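Putative SAM-dependent O-methyltranferase (Podospora anserina, PDB 4YMH) binds S-adenosylmethionine and its product S-adenosylhomocysteine and probably transfers methyl groups to hydroxyl oxygens of a substrate, as cation-dependent O-methyltransferases do. Local coordinates at residues D29-H34 and S76-L81; A82-T87 and Y114-R119; I157-L162 and D214-V219; N166-C171 and V228-W233. All blocks are in the same frame, centred on the assembly; numbering follows the deposited sequence.

Contact 1 (D29-H34 and S76-L81); sequences DALVEH and SGYSAL. With SAH (S-adenosyl-L-homocysteine), chain E.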
# COMPACT_ATOMS: atom_id res chain seq x y z
N ASP A 29 3.41 -20.85 -9.83
CA ASP A 29 2.74 -22.12 -9.57
C ASP A 29 3.30 -22.86 -8.35
O ASP A 29 2.55 -23.42 -7.54
CB ASP A 29 2.83 -23.03 -10.80
CG ASP A 29 1.95 -22.55 -11.93
OD1 ASP A 29 1.11 -21.65 -11.71
OD2 ASP A 29 2.07 -23.09 -13.05
N ALA A 30 4.62 -22.83 -8.23
CA ALA A 30 5.29 -23.55 -7.14
C ALA A 30 4.86 -22.99 -5.80
O ALA A 30 4.70 -23.73 -4.82
CB ALA A 30 6.80 -23.46 -7.29
N LEU A 31 4.69 -21.67 -5.75
CA LEU A 31 4.32 -21.00 -4.51
C LEU A 31 2.86 -21.27 -4.16
O LEU A 31 2.52 -21.42 -3.00
CB LEU A 31 4.61 -19.50 -4.61
CG LEU A 31 4.54 -18.71 -3.29
CD1 LEU A 31 5.36 -19.42 -2.24
CD2 LEU A 31 5.03 -17.26 -3.49
N VAL A 32 1.99 -21.33 -5.17
CA VAL A 32 0.63 -21.79 -4.94
C VAL A 32 0.65 -23.18 -4.31
O VAL A 32 -0.06 -23.45 -3.33
CB VAL A 32 -0.19 -21.85 -6.25
CG1 VAL A 32 -1.57 -22.44 -5.97
CG2 VAL A 32 -0.30 -20.48 -6.89
N GLU A 33 1.46 -24.07 -4.88
CA GLU A 33 1.57 -25.43 -4.36
C GLU A 33 2.02 -25.44 -2.89
O GLU A 33 1.48 -26.19 -2.07
CB GLU A 33 2.53 -26.26 -5.21
CG GLU A 33 2.65 -27.71 -4.78
CD GLU A 33 3.54 -28.54 -5.69
OE1 GLU A 33 4.49 -27.97 -6.27
OE2 GLU A 33 3.29 -29.75 -5.83
N HIS A 34 2.99 -24.60 -2.55
CA HIS A 34 3.42 -24.51 -1.16
C HIS A 34 2.31 -23.97 -0.24
O HIS A 34 2.14 -24.42 0.89
CB HIS A 34 4.67 -23.65 -1.04
CG HIS A 34 5.10 -23.42 0.37
ND1 HIS A 34 5.70 -24.40 1.14
CD2 HIS A 34 5.00 -22.33 1.17
CE1 HIS A 34 5.95 -23.92 2.34
NE2 HIS A 34 5.53 -22.66 2.39
N SER A 76 5.62 -21.34 7.83
CA SER A 76 5.93 -22.45 6.91
C SER A 76 6.83 -22.04 5.74
O SER A 76 7.14 -22.86 4.87
CB SER A 76 4.65 -23.07 6.37
OG SER A 76 4.15 -22.34 5.26
N GLY A 77 7.26 -20.78 5.72
CA GLY A 77 8.16 -20.30 4.68
C GLY A 77 7.51 -19.59 3.50
O GLY A 77 8.19 -19.20 2.56
N TYR A 78 6.19 -19.44 3.53
CA TYR A 78 5.45 -18.82 2.42
C TYR A 78 5.94 -17.41 2.08
O TYR A 78 6.21 -17.11 0.90
CB TYR A 78 3.96 -18.76 2.74
CG TYR A 78 3.11 -18.03 1.72
CD1 TYR A 78 2.92 -18.55 0.44
CD2 TYR A 78 2.49 -16.81 2.03
CE1 TYR A 78 2.14 -17.88 -0.49
CE2 TYR A 78 1.71 -16.14 1.10
CZ TYR A 78 1.54 -16.68 -0.16
OH TYR A 78 0.77 -16.03 -1.11
N SER A 79 6.07 -16.54 3.08
CA SER A 79 6.49 -15.17 2.78
C SER A 79 7.98 -15.13 2.42
O SER A 79 8.37 -14.36 1.55
CB SER A 79 6.16 -14.20 3.93
OG SER A 79 6.71 -14.60 5.17
N ALA A 80 8.80 -15.98 3.04
CA ALA A 80 10.20 -16.09 2.62
C ALA A 80 10.32 -16.49 1.15
O ALA A 80 11.16 -15.95 0.42
CB ALA A 80 10.96 -17.09 3.51
N LEU A 81 9.49 -17.43 0.70
CA LEU A 81 9.55 -17.86 -0.69
C LEU A 81 8.99 -16.77 -1.62
O LEU A 81 9.44 -16.65 -2.77
CB LEU A 81 8.80 -19.18 -0.89
CG LEU A 81 9.48 -20.39 -0.24
CD1 LEU A 81 8.58 -21.63 -0.24
CD2 LEU A 81 10.81 -20.70 -0.93
N SAH E . 5.23 -14.84 7.72
CA SAH E . 4.44 -16.03 7.58
CB SAH E . 3.55 -16.25 8.80
CG SAH E . 4.15 -15.95 10.17
SD SAH E . 3.05 -16.43 11.45
C SAH E . 3.56 -15.96 6.36
O SAH E . 3.13 -16.98 5.88
OXT SAH E . 3.30 -14.87 5.88
C5' SAH E . 4.06 -15.97 12.81
C4' SAH E . 5.25 -16.88 13.05
O4' SAH E . 6.09 -16.31 14.03
C3' SAH E . 4.85 -18.23 13.60
O3' SAH E . 5.40 -19.27 12.82
C2' SAH E . 5.42 -18.26 14.99
O2' SAH E . 5.78 -19.54 15.42
C1' SAH E . 6.57 -17.29 14.91
N9 SAH E . 6.91 -16.67 16.20
C8 SAH E . 6.08 -16.30 17.17
N7 SAH E . 6.75 -15.77 18.18
C5 SAH E . 8.02 -15.79 17.87
C6 SAH E . 9.27 -15.37 18.49
N6 SAH E . 9.23 -14.82 19.69
N1 SAH E . 10.41 -15.54 17.83
C2 SAH E . 10.42 -16.08 16.62
N3 SAH E . 9.33 -16.48 15.99
C4 SAH E . 8.12 -16.37 16.55
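His-34 and Leu-31 both carry CG anti to the backbone N (chi1 175° and -168°), which sets CG of each residue of helix 29-41 on the side of helix 78-86. The imidazole lies with one face over Leu-81: methyl CD1 sits 4.0 Å from the centroid of the His-34 ring and 12° off its normal, a CH-pi contact made over the centre of the ring. The NE2 corner of the same ring points to the loop before the helix. There NE2 makes a weak, bent hydrogen bond of 3.2 Å to Ser-76 OG, and the carbonyl O of Ser-76 lies 3.0 Å from His-34 NE2, near the ring plane. Ser-76 OG is also bonded to Thr-38, one turn further along the histidine's own helix. Gly-77, the N-cap, passes close to NE2 with a phi of 96°, where a CB would be jammed against the preceding carbonyl O; glycine suits the place.

Leu-31 packs beside the histidine. Its CD1 lies 3.7 Å from Tyr-78 CD1 and equally far from Leu-81 CB, the leucine crossing the tyrosine at about a right angle. Tyr-78 OH is hydrogen-bonded to Ser-50 O. On the cofactor side, Ser-79 OG accepts a 3.0 Å hydrogen bond from the amino N of S-adenosylhomocysteine and is bonded to Glu-71 as well.

The chemistry is thus divided by side: an apolar seam between the helices, with a weak polar tie at the loop, while Ser-79, which takes no part in that seam, binds the amino acid end of the ligand.

Contact 2 (A82-T87 and Y114-R119); sequences AWYEGT and YGVGDR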
# COMPACT_ATOMS: atom_id res chain seq x y z
N ALA A 82 8.03 -15.99 -1.13
CA ALA A 82 7.57 -14.83 -1.91
C ALA A 82 8.72 -13.84 -2.13
O ALA A 82 8.95 -13.40 -3.26
CB ALA A 82 6.39 -14.14 -1.23
N TRP A 83 9.42 -13.48 -1.06
CA TRP A 83 10.58 -12.58 -1.18
C TRP A 83 11.63 -13.15 -2.12
O TRP A 83 12.23 -12.43 -2.95
CB TRP A 83 11.21 -12.32 0.20
CG TRP A 83 10.29 -11.71 1.24
CD1 TRP A 83 10.06 -12.18 2.50
CD2 TRP A 83 9.49 -10.53 1.10
NE1 TRP A 83 9.16 -11.37 3.15
CE2 TRP A 83 8.79 -10.35 2.31
CE3 TRP A 83 9.29 -9.61 0.06
CZ2 TRP A 83 7.91 -9.29 2.52
CZ3 TRP A 83 8.41 -8.56 0.27
CH2 TRP A 83 7.74 -8.40 1.49
N TYR A 84 11.88 -14.45 -1.98
CA TYR A 84 12.80 -15.18 -2.84
C TYR A 84 12.41 -15.00 -4.31
O TYR A 84 13.25 -14.64 -5.16
CB TYR A 84 12.83 -16.67 -2.44
CG TYR A 84 13.73 -17.54 -3.30
CD1 TYR A 84 15.09 -17.63 -3.06
CD2 TYR A 84 13.20 -18.27 -4.36
CE1 TYR A 84 15.91 -18.42 -3.84
CE2 TYR A 84 14.02 -19.07 -5.16
CZ TYR A 84 15.38 -19.14 -4.90
OH TYR A 84 16.19 -19.93 -5.68
N GLU A 85 11.14 -15.21 -4.62
CA GLU A 85 10.67 -15.05 -6.00
C GLU A 85 10.85 -13.61 -6.48
O GLU A 85 11.19 -13.37 -7.65
CB GLU A 85 9.20 -15.46 -6.13
CG GLU A 85 8.92 -16.97 -6.08
CD GLU A 85 9.38 -17.72 -7.32
OE1 GLU A 85 9.86 -17.09 -8.30
OE2 GLU A 85 9.26 -18.97 -7.33
N GLY A 86 10.63 -12.66 -5.58
CA GLY A 86 10.71 -11.26 -5.95
C GLY A 86 12.12 -10.74 -6.11
O GLY A 86 12.32 -9.62 -6.58
N THR A 87 13.11 -11.54 -5.70
CA THR A 87 14.50 -11.11 -5.81
C THR A 87 15.40 -12.07 -6.61
O THR A 87 16.62 -12.11 -6.40
CB THR A 87 15.12 -10.91 -4.42
OG1 THR A 87 14.96 -12.12 -3.66
CG2 THR A 87 14.45 -9.75 -3.71
N TYR A 114 11.90 -26.52 -2.69
CA TYR A 114 11.76 -25.40 -3.61
C TYR A 114 13.05 -25.16 -4.39
O TYR A 114 13.04 -24.54 -5.46
CB TYR A 114 11.40 -24.13 -2.84
CG TYR A 114 10.50 -23.17 -3.57
CD1 TYR A 114 11.03 -22.15 -4.36
CD2 TYR A 114 9.12 -23.27 -3.48
CE1 TYR A 114 10.21 -21.27 -5.04
CE2 TYR A 114 8.29 -22.39 -4.14
CZ TYR A 114 8.84 -21.39 -4.92
OH TYR A 114 8.00 -20.51 -5.57
N GLY A 115 14.16 -25.65 -3.84
CA GLY A 115 15.46 -25.49 -4.46
C GLY A 115 16.01 -24.08 -4.31
O GLY A 115 16.61 -23.55 -5.24
N VAL A 116 15.82 -23.48 -3.14
CA VAL A 116 16.42 -22.17 -2.89
C VAL A 116 17.93 -22.32 -2.77
O VAL A 116 18.43 -23.41 -2.47
CB VAL A 116 15.84 -21.49 -1.63
CG1 VAL A 116 14.33 -21.41 -1.72
CG2 VAL A 116 16.25 -22.25 -0.38
N GLY A 117 18.67 -21.25 -3.01
CA GLY A 117 20.11 -21.32 -2.90
C GLY A 117 20.57 -21.10 -1.48
O GLY A 117 19.79 -21.24 -0.53
N ASP A 118 21.80 -20.70 -1.30
CA ASP A 118 22.33 -20.38 0.00
C ASP A 118 21.78 -19.05 0.45
O ASP A 118 21.86 -18.71 1.60
CB ASP A 118 23.85 -20.24 -0.07
CG ASP A 118 24.56 -21.57 0.06
OD1 ASP A 118 25.61 -21.61 0.72
OD2 ASP A 118 24.08 -22.58 -0.47
N ARG A 119 21.24 -18.27 -0.47
CA ARG A 119 20.79 -16.91 -0.11
C ARG A 119 19.59 -16.81 0.83
O ARG A 119 19.31 -15.73 1.35
CB ARG A 119 20.49 -16.10 -1.38
CG ARG A 119 19.29 -16.52 -2.22
CD ARG A 119 19.30 -15.68 -3.53
NE ARG A 119 18.15 -15.91 -4.40
CZ ARG A 119 17.04 -15.17 -4.40
NH1 ARG A 119 16.92 -14.16 -3.56
NH2 ARG A 119 16.04 -15.45 -5.23
O HOH W 1 14.14 -22.27 -7.08
O HOH W 2 18.76 -19.55 -5.08
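This is a partly buried contact of mixed character, in which the end of helix 78-86 meets the loop between helix 101-114 and strand 120-124. The ring of Tyr-84 is sandwiched. Over one face lies the guanidinium of Arg-119, its plane only 17° from that of the ring and NH2 offset toward the rim; over the centre of the opposite face sits Val-116 CG1, 3.9 Å from the Tyr-84 centroid.

Arginine suits this place because it can stack and donate at once. Arg-119 NH2 gives a 2.9 Å bond to Tyr-84 O, and NH1 one of 2.8 Å to Thr-87 OG1. Tyr-84 O also accepts from Thr-87 N, the two donors coming from opposite faces of its plane. OG1 of Thr-87, placed between the backbone N and the carbonyl carbon (chi1 55°), in turn donates to Trp-83 O. Beyond the ring, Tyr-84 OH meets a water 2.7 Å away, which also accepts a weak bond from Gly-117 N.

Tyr-114 OH donates to the anti lone pair of Glu-85 OE2 at 2.7 Å, while Glu-85 also pairs with Arg-88. Gly-115, with positive phi, is the C-prime residue of the Schellman motif closing helix 101-114, a turn within the alternating helices and strands of the Rossmann-like methyltransferase fold.

Contact 3 (I157-L162 and D214-V219); sequences ILDQGL and DPRIDV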
# COMPACT_ATOMS: atom_id res chain seq x y z
N ILE A 157 15.71 -2.74 15.86
CA ILE A 157 16.03 -2.47 14.46
C ILE A 157 16.54 -1.05 14.32
O ILE A 157 17.56 -0.80 13.68
CB ILE A 157 14.82 -2.73 13.56
CG1 ILE A 157 14.61 -4.23 13.41
CG2 ILE A 157 14.99 -2.07 12.22
CD1 ILE A 157 13.25 -4.62 12.88
N LEU A 158 15.88 -0.12 15.00
CA LEU A 158 16.32 1.25 14.83
C LEU A 158 17.58 1.50 15.65
O LEU A 158 18.49 2.19 15.18
CB LEU A 158 15.23 2.23 15.23
CG LEU A 158 13.98 2.05 14.37
CD1 LEU A 158 12.85 2.87 14.98
CD2 LEU A 158 14.25 2.48 12.93
N ASP A 159 17.65 0.91 16.84
CA ASP A 159 18.76 1.23 17.74
C ASP A 159 20.08 0.76 17.14
O ASP A 159 21.11 1.43 17.27
CB ASP A 159 18.58 0.61 19.12
CG ASP A 159 17.52 1.31 19.97
OD1 ASP A 159 17.03 2.39 19.57
OD2 ASP A 159 17.21 0.79 21.06
N GLN A 160 20.05 -0.39 16.47
CA GLN A 160 21.26 -1.00 15.93
C GLN A 160 21.49 -0.68 14.45
O GLN A 160 22.43 -1.19 13.85
CB GLN A 160 21.23 -2.52 16.12
CG GLN A 160 21.03 -2.92 17.56
CD GLN A 160 21.25 -4.40 17.82
OE1 GLN A 160 20.92 -4.93 18.89
NE2 GLN A 160 21.79 -5.09 16.82
N GLY A 161 20.63 0.14 13.88
CA GLY A 161 20.77 0.51 12.48
C GLY A 161 20.68 -0.67 11.53
O GLY A 161 21.47 -0.76 10.59
N LEU A 162 19.71 -1.55 11.76
CA LEU A 162 19.53 -2.74 10.92
C LEU A 162 18.68 -2.42 9.70
O LEU A 162 18.59 -3.20 8.76
CB LEU A 162 18.88 -3.87 11.72
CG LEU A 162 19.75 -4.62 12.74
CD1 LEU A 162 18.88 -5.52 13.63
CD2 LEU A 162 20.81 -5.43 12.04
N ASP A 214 8.44 8.25 18.40
CA ASP A 214 9.85 8.02 18.05
C ASP A 214 10.29 9.03 17.00
O ASP A 214 9.80 9.02 15.88
CB ASP A 214 10.05 6.59 17.55
CG ASP A 214 11.53 6.19 17.50
OD1 ASP A 214 12.39 7.01 17.11
OD2 ASP A 214 11.83 5.03 17.86
N PRO A 215 11.22 9.92 17.37
CA PRO A 215 11.58 11.02 16.47
C PRO A 215 12.42 10.58 15.27
O PRO A 215 12.72 11.41 14.42
CB PRO A 215 12.38 11.97 17.37
CG PRO A 215 12.96 11.09 18.42
CD PRO A 215 11.96 9.98 18.64
N ARG A 216 12.78 9.31 15.21
CA ARG A 216 13.66 8.84 14.13
C ARG A 216 12.90 8.44 12.86
O ARG A 216 13.49 8.32 11.78
CB ARG A 216 14.51 7.66 14.62
CG ARG A 216 15.49 8.02 15.72
CD ARG A 216 16.13 6.75 16.31
NE ARG A 216 15.13 5.89 16.92
CZ ARG A 216 15.41 4.79 17.62
NH1 ARG A 216 16.67 4.42 17.80
NH2 ARG A 216 14.43 4.07 18.15
N ILE A 217 11.59 8.26 12.98
CA ILE A 217 10.85 7.59 11.93
C ILE A 217 9.60 8.31 11.44
O ILE A 217 8.96 9.05 12.19
CB ILE A 217 10.41 6.17 12.39
CG1 ILE A 217 9.67 6.24 13.73
CG2 ILE A 217 11.62 5.26 12.49
CD1 ILE A 217 9.14 4.89 14.23
N ASP A 218 9.26 8.06 10.17
CA ASP A 218 7.94 8.38 9.62
C ASP A 218 7.11 7.10 9.58
O ASP A 218 7.62 6.03 9.21
CB ASP A 218 8.04 8.98 8.20
CG ASP A 218 8.53 10.42 8.19
OD1 ASP A 218 8.38 11.13 9.21
OD2 ASP A 218 9.07 10.83 7.14
N VAL A 219 5.84 7.23 9.95
CA VAL A 219 4.94 6.09 10.06
C VAL A 219 3.68 6.26 9.22
O VAL A 219 3.07 7.34 9.18
CB VAL A 219 4.51 5.86 11.53
CG1 VAL A 219 3.56 4.66 11.64
CG2 VAL A 219 5.73 5.70 12.43
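Leu-158 and Arg-216 meet face-on: CB of the leucine stands 3.4 Å above the guanidinium plane, over its centre, so the aliphatic part of a helix residue covers the flat cation while the N-H groups remain directed outward in the plane. Two aspartates take up those edges. On one side Asp-214 is gripped side-on, Arg-216 NE giving to Asp-214 OD1 and Arg-216 NH2 to Asp-214 OD2, the latter bond 2.8 Å long, each through a syn lone pair. On the other, Arg-216 NH1 reaches Asp-159 OD1 at 2.7 Å and meets it nearly along its C-O axis; NH2 adds a long, weak bond to the same oxygen. The Asp-159 carboxylate is turned 46° from the guanidinium plane, and OD1 makes both bonds. The arginine chain is bent at chi3 (-62°).

Asp-214 OD1 has a second task, accepting a 3.0 Å bond from Arg-216 N on its anti side, which makes an Asx turn and steadies the carboxylate that receives the guanidinium. An arginine between two acids should offset their like charges.

Next to this network the contact becomes apolar. Leu-158 CD1 packs 3.7 Å from Ile-217 CG2, the two side chains crossing at about a right angle, and both residues also touch strand 228-233, Leu-158 through Trp-233 and Ile-217 through Ile-231. Gly-161 allows the positive phi that ends helix 150-159. The result is a salt-bridge network at the rim of a helix-on-sheet interface, joining a Schellman-closed helix to a type I turn that leads into strand 217-222, the outermost of the Rossmann-like sheet within this chain.

Contact 4 (N166-C171 and V228-W233); sequences NGIILC and VTQIRW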
# COMPACT_ATOMS: atom_id res chain seq x y z
N ASN A 166 17.51 4.05 3.06
CA ASN A 166 16.33 4.11 2.21
C ASN A 166 15.41 2.90 2.36
O ASN A 166 14.51 2.68 1.55
CB ASN A 166 16.75 4.25 0.75
CG ASN A 166 17.48 5.56 0.47
OD1 ASN A 166 17.11 6.62 0.99
ND2 ASN A 166 18.53 5.49 -0.34
N GLY A 167 15.63 2.12 3.41
CA GLY A 167 14.83 0.93 3.65
C GLY A 167 13.45 1.16 4.24
O GLY A 167 13.12 2.26 4.70
N ILE A 168 12.64 0.12 4.23
CA ILE A 168 11.31 0.20 4.82
C ILE A 168 11.05 -1.00 5.71
O ILE A 168 11.51 -2.12 5.45
CB ILE A 168 10.22 0.28 3.72
CG1 ILE A 168 8.89 0.78 4.30
CG2 ILE A 168 10.06 -1.04 2.98
CD1 ILE A 168 7.86 1.06 3.22
N ILE A 169 10.31 -0.76 6.78
CA ILE A 169 9.79 -1.83 7.61
C ILE A 169 8.31 -1.97 7.34
O ILE A 169 7.58 -0.99 7.35
CB ILE A 169 9.98 -1.57 9.11
CG1 ILE A 169 11.41 -1.15 9.41
CG2 ILE A 169 9.57 -2.84 9.91
CD1 ILE A 169 11.62 -0.74 10.86
N LEU A 170 7.87 -3.19 7.08
CA LEU A 170 6.46 -3.51 6.89
C LEU A 170 6.01 -4.41 8.01
O LEU A 170 6.53 -5.51 8.16
CB LEU A 170 6.24 -4.20 5.54
CG LEU A 170 6.72 -3.39 4.34
CD1 LEU A 170 6.71 -4.23 3.07
CD2 LEU A 170 5.86 -2.13 4.17
N CYS A 171 5.05 -3.95 8.80
CA CYS A 171 4.54 -4.73 9.92
C CYS A 171 3.13 -5.23 9.61
O CYS A 171 2.24 -4.43 9.31
CB CYS A 171 4.53 -3.90 11.20
SG CYS A 171 6.12 -3.10 11.59
N VAL A 228 -1.33 -2.77 7.78
CA VAL A 228 0.10 -2.84 7.51
C VAL A 228 0.77 -1.53 7.91
O VAL A 228 0.48 -0.49 7.32
CB VAL A 228 0.39 -3.13 6.03
CG1 VAL A 228 1.91 -3.10 5.76
CG2 VAL A 228 -0.24 -4.47 5.62
N THR A 229 1.64 -1.58 8.90
CA THR A 229 2.37 -0.39 9.27
C THR A 229 3.66 -0.27 8.46
O THR A 229 4.49 -1.17 8.47
CB THR A 229 2.70 -0.35 10.77
OG1 THR A 229 1.48 -0.47 11.53
CG2 THR A 229 3.37 0.96 11.11
N GLN A 230 3.79 0.84 7.73
CA GLN A 230 5.02 1.16 6.99
C GLN A 230 5.87 2.09 7.83
O GLN A 230 5.37 3.11 8.34
CB GLN A 230 4.70 1.84 5.64
CG GLN A 230 3.81 0.99 4.74
CD GLN A 230 3.55 1.63 3.39
OE1 GLN A 230 3.92 2.78 3.13
NE2 GLN A 230 2.91 0.88 2.51
N ILE A 231 7.14 1.77 7.97
CA ILE A 231 8.04 2.59 8.78
C ILE A 231 9.27 2.94 7.95
O ILE A 231 9.87 2.06 7.33
CB ILE A 231 8.48 1.87 10.07
CG1 ILE A 231 7.25 1.43 10.89
CG2 ILE A 231 9.39 2.77 10.89
CD1 ILE A 231 7.61 0.55 12.11
N ARG A 232 9.65 4.22 7.94
CA ARG A 232 10.91 4.60 7.28
C ARG A 232 11.68 5.54 8.18
O ARG A 232 11.10 6.13 9.09
CB ARG A 232 10.65 5.26 5.91
CG ARG A 232 9.93 6.60 6.00
CD ARG A 232 9.70 7.26 4.62
NE ARG A 232 10.95 7.73 4.01
CZ ARG A 232 11.45 8.96 4.14
NH1 ARG A 232 10.80 9.89 4.86
NH2 ARG A 232 12.60 9.28 3.56
N TRP A 233 12.97 5.70 7.95
CA TRP A 233 13.68 6.79 8.61
C TRP A 233 13.12 8.11 8.12
O TRP A 233 12.87 8.27 6.91
CB TRP A 233 15.19 6.75 8.31
CG TRP A 233 15.93 5.53 8.76
CD1 TRP A 233 16.41 4.52 7.97
CD2 TRP A 233 16.34 5.22 10.10
NE1 TRP A 233 17.08 3.60 8.74
CE2 TRP A 233 17.04 4.00 10.05
CE3 TRP A 233 16.16 5.84 11.34
CZ2 TRP A 233 17.58 3.39 11.19
CZ3 TRP A 233 16.70 5.24 12.48
CH2 TRP A 233 17.40 4.03 12.39
O HOH W 3 13.86 7.17 1.45
O HOH W 4 13.90 4.65 5.19
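Strands 167-171 and 228-233 run antiparallel, their axes 4.6 Å apart at closest approach with 163° between directions, and so join the parallel part of the Rossmann-like methyltransferase sheet to its antiparallel end. Ile-169 with Ile-231 and Cys-171 with Thr-229 are hydrogen-bonded pairs; Leu-170 with Gln-230 is the non-hydrogen-bonded pair between them. Each hydrogen-bonded pair exchanges two N-H to O bonds, of 2.9 Å in the case of Ile-169 N to Ile-231 O.

Branched and compact side chains fill the face that carries Ile-169, Cys-171, Thr-229 and Ile-231. CB of Ile-169 lies 3.9 Å from CB of Ile-231, and Cys-171 SG touches Ile-231 CD1 on the diagonal at 4.0 Å. Helices 150-159 and 194-212 pack on this side, which suits apolar residues. On the other face Leu-170 and Gln-230 lie side by side, pointing the same way, with Leu-170 CD2 3.8 Å from Gln-230 CG; here Gln-230 packs on Phe-59 of the second subunit.

Arg-232 NH2 forms a salt bridge with Asp-235 and NH1 one with Asp-218. Beyond the last pair a water bridges the strands, donating to Gly-167 O at 2.6 Å and accepting from Trp-233 N at 3.1 Å.

Contacts 1 and 4 are buried, whereas contacts 2 and 3 are only partly so, and the chemistry follows. Contact 1 relies on apolar side chains beside the cofactor, and contact 4 on backbone bonds inside the sheet; the two partly buried contacts each turn on an arginine, whose main partners are backbone and hydroxyl oxygens in contact 2 but carboxylates in contact 3. Contacts 1 and 2 share helix 78-86 and meet where Leu-81 packs on Tyr-114 and Val-116. Across the chain's centre from contact 1, contacts 3 and 4 join through neighbouring strands, by the Asp-218 to Arg-232 salt bridge and Trp-233, and both touch the second subunit.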